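Local coordinates for putative ATPase Rv3679 (Mycobacterium tuberculosis H37Rv, PDB 6BS3), which hydrolyses ATP as one of the two subunits of a heterodimeric complex whose ATPase activity is required for resistance to nitric oxide and to elevated glycerol, at residues G13-S16 / R17-G20; P130-R133 / D134-T138; L215-Q218 / E219-A223; E225-Q229 / M230-I234; Q303-D306 / A307-V310. All blocks are in the same frame, centred on the assembly; numbering follows the deposited sequence.

Contact 1. Residues G13-S16 / R17-G20; sequences GWPS and RLSG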
loop_
_atom_site.group_PDB
_atom_site.type_symbol
_atom_site.label_atom_id
_atom_site.label_comp_id
_atom_site.label_asym_id
_atom_site.label_seq_id
_atom_site.Cartn_x
_atom_site.Cartn_y
_atom_site.Cartn_z
ATOM N N GLY A 13 24.560 5.708 9.552
ATOM C CA GLY A 13 23.189 5.814 9.071
ATOM C C GLY A 13 22.661 7.233 9.107
ATOM O O GLY A 13 21.643 7.535 8.487
ATOM N N TRP A 14 23.369 8.119 9.808
ATOM C CA TRP A 14 22.988 9.513 9.952
ATOM C C TRP A 14 24.224 10.415 9.942
ATOM O O TRP A 14 24.696 10.809 11.003
ATOM C CB TRP A 14 22.141 9.718 11.228
ATOM C CG TRP A 14 21.331 10.993 11.284
ATOM C CD1 TRP A 14 21.642 12.134 11.971
ATOM C CD2 TRP A 14 20.021 11.201 10.733
ATOM N NE1 TRP A 14 20.600 13.030 11.898
ATOM C CE2 TRP A 14 19.592 12.485 11.145
ATOM C CE3 TRP A 14 19.146 10.408 9.952
ATOM C CZ2 TRP A 14 18.334 13.010 10.789
ATOM C CZ3 TRP A 14 17.907 10.934 9.596
ATOM C CH2 TRP A 14 17.501 12.206 10.042
ATOM N N PRO A 15 24.726 10.824 8.755
ATOM C CA PRO A 15 25.841 11.785 8.728
ATOM C C PRO A 15 25.448 13.100 9.416
ATOM O O PRO A 15 24.260 13.453 9.451
ATOM C CB PRO A 15 26.086 11.988 7.223
ATOM C CG PRO A 15 25.495 10.795 6.560
ATOM C CD PRO A 15 24.283 10.494 7.386
ATOM N N SER A 16 26.434 13.808 9.980
ATOM C CA SER A 16 26.255 15.083 10.711
ATOM C C SER A 16 25.423 16.150 9.995
ATOM O O SER A 16 24.666 16.860 10.653
ATOM C CB SER A 16 27.604 15.672 11.097
ATOM O OG SER A 16 28.084 14.993 12.241
ATOM N N ARG A 17 25.585 16.270 8.664
ATOM C CA ARG A 17 24.870 17.212 7.790
ATOM C C ARG A 17 23.339 17.132 7.965
ATOM O O ARG A 17 22.666 18.160 7.938
ATOM C CB ARG A 17 25.284 17.017 6.312
ATOM C CG ARG A 17 24.872 15.681 5.684
ATOM C CD ARG A 17 25.155 15.652 4.192
ATOM N NE ARG A 17 25.461 14.305 3.713
ATOM C CZ ARG A 17 24.554 13.437 3.270
ATOM N NH1 ARG A 17 23.267 13.759 3.257
ATOM N NH2 ARG A 17 24.929 12.235 2.844
ATOM N N LEU A 18 22.823 15.919 8.215
ATOM C CA LEU A 18 21.411 15.623 8.452
ATOM C C LEU A 18 20.877 16.226 9.757
ATOM O O LEU A 18 19.669 16.329 9.912
ATOM C CB LEU A 18 21.146 14.105 8.395
ATOM C CG LEU A 18 21.416 13.381 7.070
ATOM C CD1 LEU A 18 20.953 11.943 7.155
ATOM C CD2 LEU A 18 20.742 14.086 5.868
ATOM N N SER A 19 21.765 16.661 10.666
ATOM C CA SER A 19 21.391 17.314 11.935
ATOM C C SER A 19 21.084 18.794 11.700
ATOM O O SER A 19 20.396 19.409 12.506
ATOM C CB SER A 19 22.505 17.175 12.971
ATOM O OG SER A 19 22.809 15.811 13.215
ATOM N N GLY A 20 21.591 19.341 10.601
ATOM C CA GLY A 20 21.355 20.728 10.202
ATOM C C GLY A 20 20.075 20.900 9.394
ATOM O O GLY A 20 19.610 22.029 9.213
#

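Contact 2. Residues P130-R133 / D134-T138; sequences PGLR and DVLLT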
loop_
_atom_site.group_PDB
_atom_site.type_symbol
_atom_site.label_atom_id
_atom_site.label_comp_id
_atom_site.label_asym_id
_atom_site.label_seq_id
_atom_site.Cartn_x
_atom_site.Cartn_y
_atom_site.Cartn_z
ATOM N N PRO A 130 -4.728 18.615 -9.641
ATOM C CA PRO A 130 -3.706 18.031 -8.747
ATOM C C PRO A 130 -2.496 18.916 -8.480
ATOM O O PRO A 130 -1.901 18.803 -7.412
ATOM C CB PRO A 130 -3.314 16.725 -9.450
ATOM C CG PRO A 130 -4.417 16.455 -10.444
ATOM C CD PRO A 130 -4.865 17.808 -10.873
ATOM N N GLY A 131 -2.175 19.796 -9.432
ATOM C CA GLY A 131 -1.102 20.781 -9.320
ATOM C C GLY A 131 -1.410 21.834 -8.271
ATOM O O GLY A 131 -0.533 22.194 -7.484
ATOM N N LEU A 132 -2.675 22.318 -8.226
ATOM C CA LEU A 132 -3.137 23.272 -7.205
ATOM C C LEU A 132 -2.989 22.625 -5.798
ATOM O O LEU A 132 -2.495 23.260 -4.871
ATOM C CB LEU A 132 -4.618 23.675 -7.456
ATOM C CG LEU A 132 -5.244 24.610 -6.402
ATOM C CD1 LEU A 132 -4.486 25.926 -6.315
ATOM C CD2 LEU A 132 -6.714 24.859 -6.689
ATOM N N ARG A 133 -3.380 21.349 -5.679
ATOM C CA ARG A 133 -3.267 20.556 -4.469
ATOM C C ARG A 133 -1.829 20.550 -3.953
ATOM O O ARG A 133 -1.605 20.955 -2.818
ATOM C CB ARG A 133 -3.765 19.131 -4.759
ATOM C CG ARG A 133 -4.313 18.384 -3.559
ATOM C CD ARG A 133 -5.229 17.272 -4.032
ATOM N NE ARG A 133 -4.510 16.301 -4.856
ATOM C CZ ARG A 133 -4.960 15.805 -6.005
ATOM N NH1 ARG A 133 -6.144 16.176 -6.479
ATOM N NH2 ARG A 133 -4.233 14.935 -6.686
ATOM N N ASP A 134 -0.852 20.184 -4.811
ATOM C CA ASP A 134 0.574 20.141 -4.458
ATOM C C ASP A 134 1.163 21.522 -4.117
ATOM O O ASP A 134 2.042 21.593 -3.258
ATOM C CB ASP A 134 1.395 19.422 -5.554
ATOM C CG ASP A 134 0.999 17.957 -5.789
ATOM O OD1 ASP A 134 0.344 17.363 -4.900
ATOM O OD2 ASP A 134 1.340 17.412 -6.862
ATOM N N VAL A 135 0.695 22.605 -4.790
ATOM C CA VAL A 135 1.101 23.991 -4.528
ATOM C C VAL A 135 0.650 24.375 -3.106
ATOM O O VAL A 135 1.432 24.945 -2.352
ATOM C CB VAL A 135 0.564 24.984 -5.615
ATOM C CG1 VAL A 135 0.531 26.436 -5.117
ATOM C CG2 VAL A 135 1.373 24.880 -6.899
ATOM N N LEU A 136 -0.602 24.050 -2.745
ATOM C CA LEU A 136 -1.159 24.346 -1.425
ATOM C C LEU A 136 -0.403 23.615 -0.322
ATOM O O LEU A 136 -0.098 24.227 0.694
ATOM C CB LEU A 136 -2.665 23.989 -1.357
ATOM C CG LEU A 136 -3.607 24.792 -2.265
ATOM C CD1 LEU A 136 -5.003 24.191 -2.271
ATOM C CD2 LEU A 136 -3.659 26.253 -1.863
ATOM N N LEU A 137 -0.099 22.318 -0.538
ATOM C CA LEU A 137 0.563 21.438 0.422
ATOM C C LEU A 137 2.025 21.768 0.643
ATOM O O LEU A 137 2.410 21.935 1.794
ATOM C CB LEU A 137 0.386 19.947 0.062
ATOM C CG LEU A 137 -1.053 19.432 0.013
ATOM C CD1 LEU A 137 -1.144 18.106 -0.713
ATOM C CD2 LEU A 137 -1.663 19.350 1.401
ATOM N N THR A 138 2.830 21.883 -0.429
ATOM C CA THR A 138 4.260 22.211 -0.312
ATOM C C THR A 138 4.427 23.665 0.172
ATOM O O THR A 138 5.416 23.983 0.839
ATOM C CB THR A 138 5.022 21.974 -1.648
ATOM O OG1 THR A 138 4.478 22.835 -2.659
ATOM C CG2 THR A 138 5.003 20.512 -2.103
#

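Contact 3. Residues L215-Q218 / E219-A223; sequences LPVQ and ETLEA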
loop_
_atom_site.group_PDB
_atom_site.type_symbol
_atom_site.label_atom_id
_atom_site.label_comp_id
_atom_site.label_asym_id
_atom_site.label_seq_id
_atom_site.Cartn_x
_atom_site.Cartn_y
_atom_site.Cartn_z
ATOM N N LEU A 215 9.306 -5.378 -4.199
ATOM C CA LEU A 215 8.624 -4.163 -4.643
ATOM C C LEU A 215 9.007 -2.917 -3.818
ATOM O O LEU A 215 9.361 -1.922 -4.455
ATOM C CB LEU A 215 7.101 -4.354 -4.731
ATOM C CG LEU A 215 6.583 -5.374 -5.757
ATOM C CD1 LEU A 215 5.072 -5.462 -5.691
ATOM C CD2 LEU A 215 7.012 -5.022 -7.187
ATOM N N PRO A 216 9.016 -2.929 -2.448
ATOM C CA PRO A 216 9.444 -1.725 -1.707
ATOM C C PRO A 216 10.878 -1.289 -2.030
ATOM O O PRO A 216 11.140 -0.093 -2.130
ATOM C CB PRO A 216 9.280 -2.138 -0.242
ATOM C CG PRO A 216 8.271 -3.222 -0.261
ATOM C CD PRO A 216 8.580 -3.984 -1.504
ATOM N N VAL A 217 11.786 -2.252 -2.254
ATOM C CA VAL A 217 13.183 -1.996 -2.620
ATOM C C VAL A 217 13.286 -1.414 -4.056
ATOM O O VAL A 217 13.986 -0.416 -4.264
ATOM C CB VAL A 217 14.074 -3.234 -2.375
ATOM C CG1 VAL A 217 15.375 -3.159 -3.167
ATOM C CG2 VAL A 217 14.371 -3.381 -0.887
ATOM N N GLN A 218 12.543 -1.985 -5.009
ATOM C CA GLN A 218 12.507 -1.515 -6.396
ATOM C C GLN A 218 12.034 -0.055 -6.481
ATOM O O GLN A 218 12.614 0.737 -7.226
ATOM C CB GLN A 218 11.576 -2.412 -7.216
ATOM C CG GLN A 218 11.627 -2.190 -8.737
ATOM C CD GLN A 218 10.686 -3.112 -9.482
ATOM O OE1 GLN A 218 10.628 -4.330 -9.242
ATOM N NE2 GLN A 218 9.930 -2.551 -10.408
ATOM N N GLU A 219 10.975 0.287 -5.730
ATOM C CA GLU A 219 10.385 1.621 -5.698
ATOM C C GLU A 219 11.308 2.628 -5.059
ATOM O O GLU A 219 11.347 3.766 -5.517
ATOM C CB GLU A 219 9.028 1.600 -5.009
ATOM C CG GLU A 219 7.957 0.889 -5.816
ATOM C CD GLU A 219 6.542 1.352 -5.536
ATOM O OE1 GLU A 219 6.360 2.322 -4.765
ATOM O OE2 GLU A 219 5.607 0.736 -6.090
ATOM N N THR A 220 12.051 2.209 -4.013
ATOM C CA THR A 220 13.058 3.004 -3.310
ATOM C C THR A 220 14.161 3.397 -4.316
ATOM O O THR A 220 14.518 4.575 -4.394
ATOM C CB THR A 220 13.617 2.228 -2.087
ATOM O OG1 THR A 220 12.564 2.017 -1.160
ATOM C CG2 THR A 220 14.737 2.975 -1.368
ATOM N N LEU A 221 14.661 2.421 -5.096
ATOM C CA LEU A 221 15.700 2.640 -6.115
ATOM C C LEU A 221 15.227 3.594 -7.227
ATOM O O LEU A 221 15.935 4.545 -7.558
ATOM C CB LEU A 221 16.176 1.298 -6.708
ATOM C CG LEU A 221 16.918 0.346 -5.759
ATOM C CD1 LEU A 221 17.097 -1.029 -6.389
ATOM C CD2 LEU A 221 18.258 0.907 -5.360
ATOM N N GLU A 222 14.016 3.342 -7.771
ATOM C CA GLU A 222 13.362 4.133 -8.815
ATOM C C GLU A 222 13.079 5.559 -8.359
ATOM O O GLU A 222 13.194 6.476 -9.175
ATOM C CB GLU A 222 12.060 3.464 -9.255
ATOM C CG GLU A 222 12.271 2.238 -10.130
ATOM C CD GLU A 222 11.055 1.359 -10.347
ATOM O OE1 GLU A 222 11.173 0.372 -11.109
ATOM O OE2 GLU A 222 9.986 1.648 -9.761
ATOM N N ALA A 223 12.697 5.748 -7.066
ATOM C CA ALA A 223 12.443 7.064 -6.473
ATOM C C ALA A 223 13.748 7.841 -6.289
ATOM O O ALA A 223 13.797 8.993 -6.698
ATOM C CB ALA A 223 11.699 6.942 -5.148
#

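Contact 4. Residues E225-Q229 / M230-I234; sequences EELAQ and MELPI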
loop_
_atom_site.group_PDB
_atom_site.type_symbol
_atom_site.label_atom_id
_atom_site.label_comp_id
_atom_site.label_asym_id
_atom_site.label_seq_id
_atom_site.Cartn_x
_atom_site.Cartn_y
_atom_site.Cartn_z
ATOM N N GLU A 225 16.552 7.601 -7.981
ATOM C CA GLU A 225 16.996 7.962 -9.335
ATOM C C GLU A 225 16.230 9.189 -9.864
ATOM O O GLU A 225 16.859 10.131 -10.358
ATOM C CB GLU A 225 16.845 6.748 -10.276
ATOM C CG GLU A 225 17.309 6.950 -11.713
ATOM C CD GLU A 225 17.168 5.732 -12.615
ATOM O OE1 GLU A 225 16.169 4.983 -12.477
ATOM O OE2 GLU A 225 18.059 5.536 -13.475
ATOM N N GLU A 226 14.884 9.187 -9.725
ATOM C CA GLU A 226 14.008 10.282 -10.151
ATOM C C GLU A 226 14.334 11.537 -9.325
ATOM O O GLU A 226 14.410 12.631 -9.875
ATOM C CB GLU A 226 12.551 9.893 -9.883
ATOM C CG GLU A 226 11.657 9.776 -11.094
ATOM C CD GLU A 226 10.198 9.529 -10.749
ATOM O OE1 GLU A 226 9.922 8.677 -9.870
ATOM O OE2 GLU A 226 9.328 10.191 -11.360
ATOM N N LEU A 227 14.539 11.374 -8.006
ATOM C CA LEU A 227 14.840 12.496 -7.121
ATOM C C LEU A 227 16.236 13.099 -7.382
ATOM O O LEU A 227 16.364 14.321 -7.377
ATOM C CB LEU A 227 14.630 12.119 -5.643
ATOM C CG LEU A 227 13.194 11.835 -5.200
ATOM C CD1 LEU A 227 13.167 11.121 -3.837
ATOM C CD2 LEU A 227 12.350 13.098 -5.156
ATOM N N ALA A 228 17.259 12.246 -7.635
ATOM C CA ALA A 228 18.639 12.664 -7.968
ATOM C C ALA A 228 18.663 13.482 -9.265
ATOM O O ALA A 228 19.382 14.484 -9.329
ATOM C CB ALA A 228 19.553 11.454 -8.102
ATOM N N GLN A 229 17.843 13.075 -10.278
ATOM C CA GLN A 229 17.686 13.765 -11.565
ATOM C C GLN A 229 17.107 15.169 -11.381
ATOM O O GLN A 229 17.454 16.082 -12.126
ATOM C CB GLN A 229 16.798 12.953 -12.521
ATOM C CG GLN A 229 17.547 11.838 -13.238
ATOM C CD GLN A 229 16.698 11.078 -14.231
ATOM O OE1 GLN A 229 17.079 10.916 -15.395
ATOM N NE2 GLN A 229 15.538 10.576 -13.804
ATOM N N MET A 230 16.228 15.333 -10.391
ATOM C CA MET A 230 15.597 16.609 -10.056
ATOM C C MET A 230 16.509 17.456 -9.157
ATOM O O MET A 230 16.189 18.612 -8.876
ATOM C CB MET A 230 14.265 16.361 -9.350
ATOM C CG MET A 230 13.194 15.769 -10.255
ATOM S SD MET A 230 11.683 15.361 -9.338
ATOM C CE MET A 230 11.046 17.006 -9.006
ATOM N N GLU A 231 17.651 16.875 -8.724
ATOM C CA GLU A 231 18.641 17.465 -7.829
ATOM C C GLU A 231 18.029 17.734 -6.445
ATOM O O GLU A 231 18.343 18.721 -5.780
ATOM C CB GLU A 231 19.338 18.686 -8.462
ATOM C CG GLU A 231 20.544 18.283 -9.301
ATOM C CD GLU A 231 20.718 18.947 -10.654
ATOM O OE1 GLU A 231 21.058 18.225 -11.619
ATOM O OE2 GLU A 231 20.529 20.182 -10.750
ATOM N N LEU A 232 17.161 16.817 -6.010
ATOM C CA LEU A 232 16.519 16.884 -4.701
ATOM C C LEU A 232 17.368 16.108 -3.665
ATOM O O LEU A 232 17.859 15.027 -3.980
ATOM C CB LEU A 232 15.060 16.401 -4.760
ATOM C CG LEU A 232 14.063 17.381 -5.395
ATOM C CD1 LEU A 232 12.791 16.703 -5.749
ATOM C CD2 LEU A 232 13.767 18.566 -4.492
ATOM N N PRO A 233 17.615 16.677 -2.463
ATOM C CA PRO A 233 18.494 16.007 -1.490
ATOM C C PRO A 233 17.943 14.742 -0.843
ATOM O O PRO A 233 16.893 14.761 -0.209
ATOM C CB PRO A 233 18.772 17.099 -0.454
ATOM C CG PRO A 233 17.605 17.981 -0.527
ATOM C CD PRO A 233 17.156 17.982 -1.951
ATOM N N ILE A 234 18.685 13.642 -1.007
ATOM C CA ILE A 234 18.398 12.348 -0.401
ATOM C C ILE A 234 19.041 12.349 0.996
ATOM O O ILE A 234 20.158 12.835 1.170
ATOM C CB ILE A 234 18.895 11.168 -1.304
ATOM C CG1 ILE A 234 18.317 11.236 -2.761
ATOM C CG2 ILE A 234 18.669 9.776 -0.672
ATOM C CD1 ILE A 234 16.803 11.411 -2.892
#

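Contact 5. Residues Q303-D306 / A307-V310; sequences QQLD and ALQV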
loop_
_atom_site.group_PDB
_atom_site.type_symbol
_atom_site.label_atom_id
_atom_site.label_comp_id
_atom_site.label_asym_id
_atom_site.label_seq_id
_atom_site.Cartn_x
_atom_site.Cartn_y
_atom_site.Cartn_z
ATOM N N GLN A 303 20.902 -6.544 -0.901
ATOM C CA GLN A 303 22.119 -6.348 -1.709
ATOM C C GLN A 303 21.918 -5.301 -2.826
ATOM O O GLN A 303 22.870 -4.602 -3.170
ATOM C CB GLN A 303 22.609 -7.700 -2.286
ATOM C CG GLN A 303 23.919 -7.651 -3.077
ATOM C CD GLN A 303 24.528 -9.018 -3.269
ATOM O OE1 GLN A 303 25.555 -9.352 -2.668
ATOM N NE2 GLN A 303 23.914 -9.844 -4.114
ATOM N N GLN A 304 20.687 -5.183 -3.377
ATOM C CA GLN A 304 20.355 -4.204 -4.425
ATOM C C GLN A 304 20.531 -2.740 -3.956
ATOM O O GLN A 304 20.719 -1.853 -4.796
ATOM C CB GLN A 304 18.918 -4.406 -4.913
ATOM C CG GLN A 304 18.671 -5.683 -5.706
ATOM C CD GLN A 304 17.223 -5.729 -6.119
ATOM O OE1 GLN A 304 16.360 -6.212 -5.379
ATOM N NE2 GLN A 304 16.916 -5.197 -7.295
ATOM N N LEU A 305 20.446 -2.491 -2.625
ATOM C CA LEU A 305 20.611 -1.165 -2.026
ATOM C C LEU A 305 22.101 -0.812 -1.881
ATOM O O LEU A 305 22.431 0.373 -1.819
ATOM C CB LEU A 305 19.932 -1.081 -0.641
ATOM C CG LEU A 305 18.397 -1.299 -0.522
ATOM C CD1 LEU A 305 17.969 -1.371 0.947
ATOM C CD2 LEU A 305 17.587 -0.210 -1.243
ATOM N N ASP A 306 22.999 -1.829 -1.814
ATOM C CA ASP A 306 24.459 -1.663 -1.665
ATOM C C ASP A 306 25.086 -0.763 -2.743
ATOM O O ASP A 306 26.110 -0.127 -2.495
ATOM C CB ASP A 306 25.183 -3.028 -1.612
ATOM C CG ASP A 306 24.809 -3.937 -0.445
ATOM O OD1 ASP A 306 23.962 -3.526 0.390
ATOM O OD2 ASP A 306 25.361 -5.062 -0.366
ATOM N N ALA A 307 24.449 -0.701 -3.918
ATOM C CA ALA A 307 24.855 0.109 -5.064
ATOM C C ALA A 307 24.734 1.614 -4.784
ATOM O O ALA A 307 25.495 2.400 -5.363
ATOM C CB ALA A 307 24.010 -0.260 -6.272
ATOM N N LEU A 308 23.770 2.009 -3.914
ATOM C CA LEU A 308 23.537 3.408 -3.537
ATOM C C LEU A 308 24.573 3.847 -2.517
ATOM O O LEU A 308 24.822 3.128 -1.550
ATOM C CB LEU A 308 22.140 3.604 -2.909
ATOM C CG LEU A 308 20.917 3.059 -3.633
ATOM C CD1 LEU A 308 19.806 2.801 -2.645
ATOM C CD2 LEU A 308 20.452 4.007 -4.726
ATOM N N GLN A 309 25.140 5.038 -2.692
ATOM C CA GLN A 309 26.104 5.561 -1.723
ATOM C C GLN A 309 25.298 6.520 -0.852
ATOM O O GLN A 309 25.522 7.735 -0.844
ATOM C CB GLN A 309 27.292 6.240 -2.426
ATOM C CG GLN A 309 28.159 5.269 -3.232
ATOM C CD GLN A 309 29.255 5.975 -3.987
ATOM O OE1 GLN A 309 29.008 6.771 -4.906
ATOM N NE2 GLN A 309 30.499 5.687 -3.622
ATOM N N VAL A 310 24.294 5.939 -0.170
ATOM C CA VAL A 310 23.299 6.603 0.646
ATOM C C VAL A 310 23.322 5.983 2.047
ATOM O O VAL A 310 23.320 4.751 2.152
ATOM C CB VAL A 310 21.898 6.456 -0.045
ATOM C CG1 VAL A 310 20.746 6.725 0.910
ATOM C CG2 VAL A 310 21.786 7.358 -1.276
HETATM O O HOH W 1 23.896 1.525 0.422
#

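Contact 1. Residues G13-S16 / R17-G20
Leu-18 sets its CB over one face of the Trp-14 indole, 3.7 Å from the centroid of the five-membered ring and 18° off its normal, a CH-pi contact. CE2, on the seam of the two rings, is the indole atom closest to this carbon, with Trp-14 CE2 and Leu-18 CB 3.5 Å apart. From there the leucine slants across the indole, and Leu-18 CD1 ends 3.7 Å from Trp-14 CE3. The same methyl also meets the proline ring, at 3.6 Å from Pro-15 CD, so it sits in the corner formed by indole and proline. Arg-17 works on another part of that proline: CG lies between the backbone N and the carbonyl carbon (chi1 66°), and the extended chain runs beside the ring until Pro-15 CG sits over a face of the guanidinium, 4.0 Å from Arg-17 NH2. Ser-16 contributes chiefly through its backbone. Its O accepts from Ser-19 N at 2.9 Å, one step after Pro-15 O accepts from Leu-18 N at 3.1 Å, and both donors stand above the carbonyl planes. The indole N-H is used by the C-terminal residue, Trp-14 NE1 bonding to Arg-340 O, while His-207 meets the ring. Overlapping turns closed by successive i+3 to i bonds, with an apolar residue folded back on an aromatic one, thus make up the loop leading into strand 23-28 of this P-loop ATPase.

Contact 2. Residues P130-R133 / D134-T138
Asp-134 N donates to Pro-130 O at 3.1 Å, the first of four successive i+4 to i bonds that tie the opening turn of helix 130-146 to the next. Val-135 N to Gly-131 O and Leu-136 N to Leu-132 O follow, each 3.0 Å long, and Leu-137 N to Arg-133 O continues the series. Within 134-138 the helix carries on, Asp-134 O accepting both the amide and the hydroxyl of Thr-138. The Asp-134 side chain folds back over the first turn: CG is anti to its own carbonyl carbon (chi1 -61°), which brings Asp-134 CG to 3.4 Å from Pro-130 O. On the apolar flank Leu-132 and Leu-136 are one turn apart and slant across each other, Leu-132 CG meeting Leu-136 CD1 at 4.2 Å. Arg-133 bends at chi3 (62°), bringing its guanidinium over Pro-130 CA, and its NH1 bonds back to Thr-126 O in the preceding helix. Pro-130 and Leu-132 also pack against apolar side chains of the partner subunit. These are the first turns of an alpha-helix, opened by a proline, which has no N-H to donate, and carrying an i, i+4 leucine pair that packs on Phe-99 of helix 95-107.

Contact 3. Residues L215-Q218 / E219-A223
Gln-218 and Glu-222 bring two flat groups together, the amide and carboxylate planes standing 76° apart. Gln-218 NE2 donates to Glu-222 OE1 at a long 3.3 Å, meeting that oxygen on its syn side but 35° out of the carboxylate plane. The same oxygen rests 3.5 Å from Gln-218 CG, so carbon and amide nitrogen of one side chain both border it. The glutamine reaches across because CG is anti to the backbone N (chi1 -170°) and the chain beyond is extended; the link spans one helical turn. The carboxylate also leans on the backbone, Glu-222 CD lying 3.5 Å from Gln-218 O, which already accepts from Glu-222 N. On another flank Thr-220 OG1 donates to Pro-216 O at 2.7 Å, a bond that satisfies the hydroxyl of a buried residue within the helix. This carbonyl takes the amide of Thr-220 as well, the two donors coming from opposite faces. Val-217 CG1 and Leu-221 CD1 meet more loosely, 4.2 Å apart. Glu-219 folds its CG to 3.4 Å from Leu-215 O, and its carboxylate forms a long, weak ion pair with Lys-29. Helix 214-229 is the crossover of the beta-alpha-beta unit 204-210/214-229/234-242: Pro-216, Val-217 and Thr-220 lie on Thr-210 of the first strand, Ala-223 on Leu-208, and Leu-221 faces the loop after helix 278-302.

Contact 4. Residues E225-Q229 / M230-I234
Leu-227 meets Leu-232 and Ile-234 where helix 214-229 ends, giving both a backbone acceptor and an apolar anchor. Among the hydrogen bonds, Leu-232 N to Leu-227 O is 3.0 Å long and nearly straight at 166°. Inside it lies a second, Glu-231 N to Ala-228 O, also 3.0 Å; here the amide stands well above the carbonyl plane. Met-230 N makes a longer bond of 3.3 Å to Glu-226 O and a weak one to Leu-227 O. The pair of bonds closed by Leu-232 and Glu-231, with Glu-231 at positive phi (64°), is a Schellman motif; it stops the helix and turns the chain into strand 234-242, the last leg of a beta-alpha-beta crossover. Apolar contacts accompany this turn. Leu-227 CD2 meets Leu-232 CD1 at 3.7 Å, the two side chains being five residues apart, as expected where a Schellman motif brings its flanking positions together. Ile-234 runs at about a right angle to Leu-227, laying CD1 3.6 Å from Leu-227 CB and close to Leu-227 CD1 as well. Leu-227 and Leu-232 share Ile-206 of strand 204-210 as a floor, and Ile-234 rests on Leu-208. Met-230 instead folds along the helix, CG being anti to the carbonyl carbon (chi1 -69°), which puts Met-230 CG 3.4 Å from Glu-226 O. Its SD follows at 3.9 Å from Glu-226 O, and the side chain also touches Ala-170 of helix 169-172.

Contact 5. Residues Q303-D306 / A307-V310
Leu-308 closes a type I beta turn that starts at Leu-305, in the loop joining helix 278-302 to strand 312-316, outermost in the sheet within this chain. The closing bond, Leu-308 N to Leu-305 O, is 3.0 Å long, with the amide standing 49° out of the carbonyl plane. From there the leucine side chain climbs back along the same carbonyl. Its CB lies 3.4 Å from Leu-305 O. CG is set anti to the carbonyl carbon of its own residue (chi1 -51°), which keeps the branch over the turn, so that Leu-308 CG is still 3.6 Å from Leu-305 O. At the tip CD1 borders that oxygen too and meets Leu-305 CD2 at 4.0 Å, the two side chains slanting past each other. Leu-305 is the buried member of the pair and continues onto Val-239 of strand 234-242; Leu-308 continues onto Ile-224 of helix 214-229. The turn thus touches both that helix and that strand. At the exposed corner Asp-306 directs OD1 to a salt bridge with Arg-312, at the start of strand 312-316, while Ala-307 CB approaches Gln-304 O. Past Leu-308 the chain makes an inverse gamma turn centred on Gln-309, with a weak bond from Val-310 N to Leu-308 O. A single water bridges the carbonyls of the turn ends, donating to Leu-305 O at 2.9 Å and to Leu-308 O at 2.7 Å.

In the fold
Contacts 3 and 4 follow each other on helix 214-229, their centres 14 Å apart. Contact 5 packs beside contact 3 with centres 11 Å apart, Leu-221 CD2 meeting Leu-308 CD1 at 3.7 Å, and reaches contact 4 through Val-310 on Ile-234. Contact 1 touches contact 4 at the start of strand 234-242, where Arg-17 NH1 comes 3.9 Å from Ile-234 O. Contact 2, on helix 130-146, touches none of the others, its nearest atoms about 9 Å from contact 4. Contact 3 lies near the nucleotide: the Pro-216 side chain is about 9 Å from ADP, and that of Glu-219 about 8 Å from the ATP-binding Lys-34. The Leu-137 side chain of contact 2 is about 14 Å from the magnesium ion.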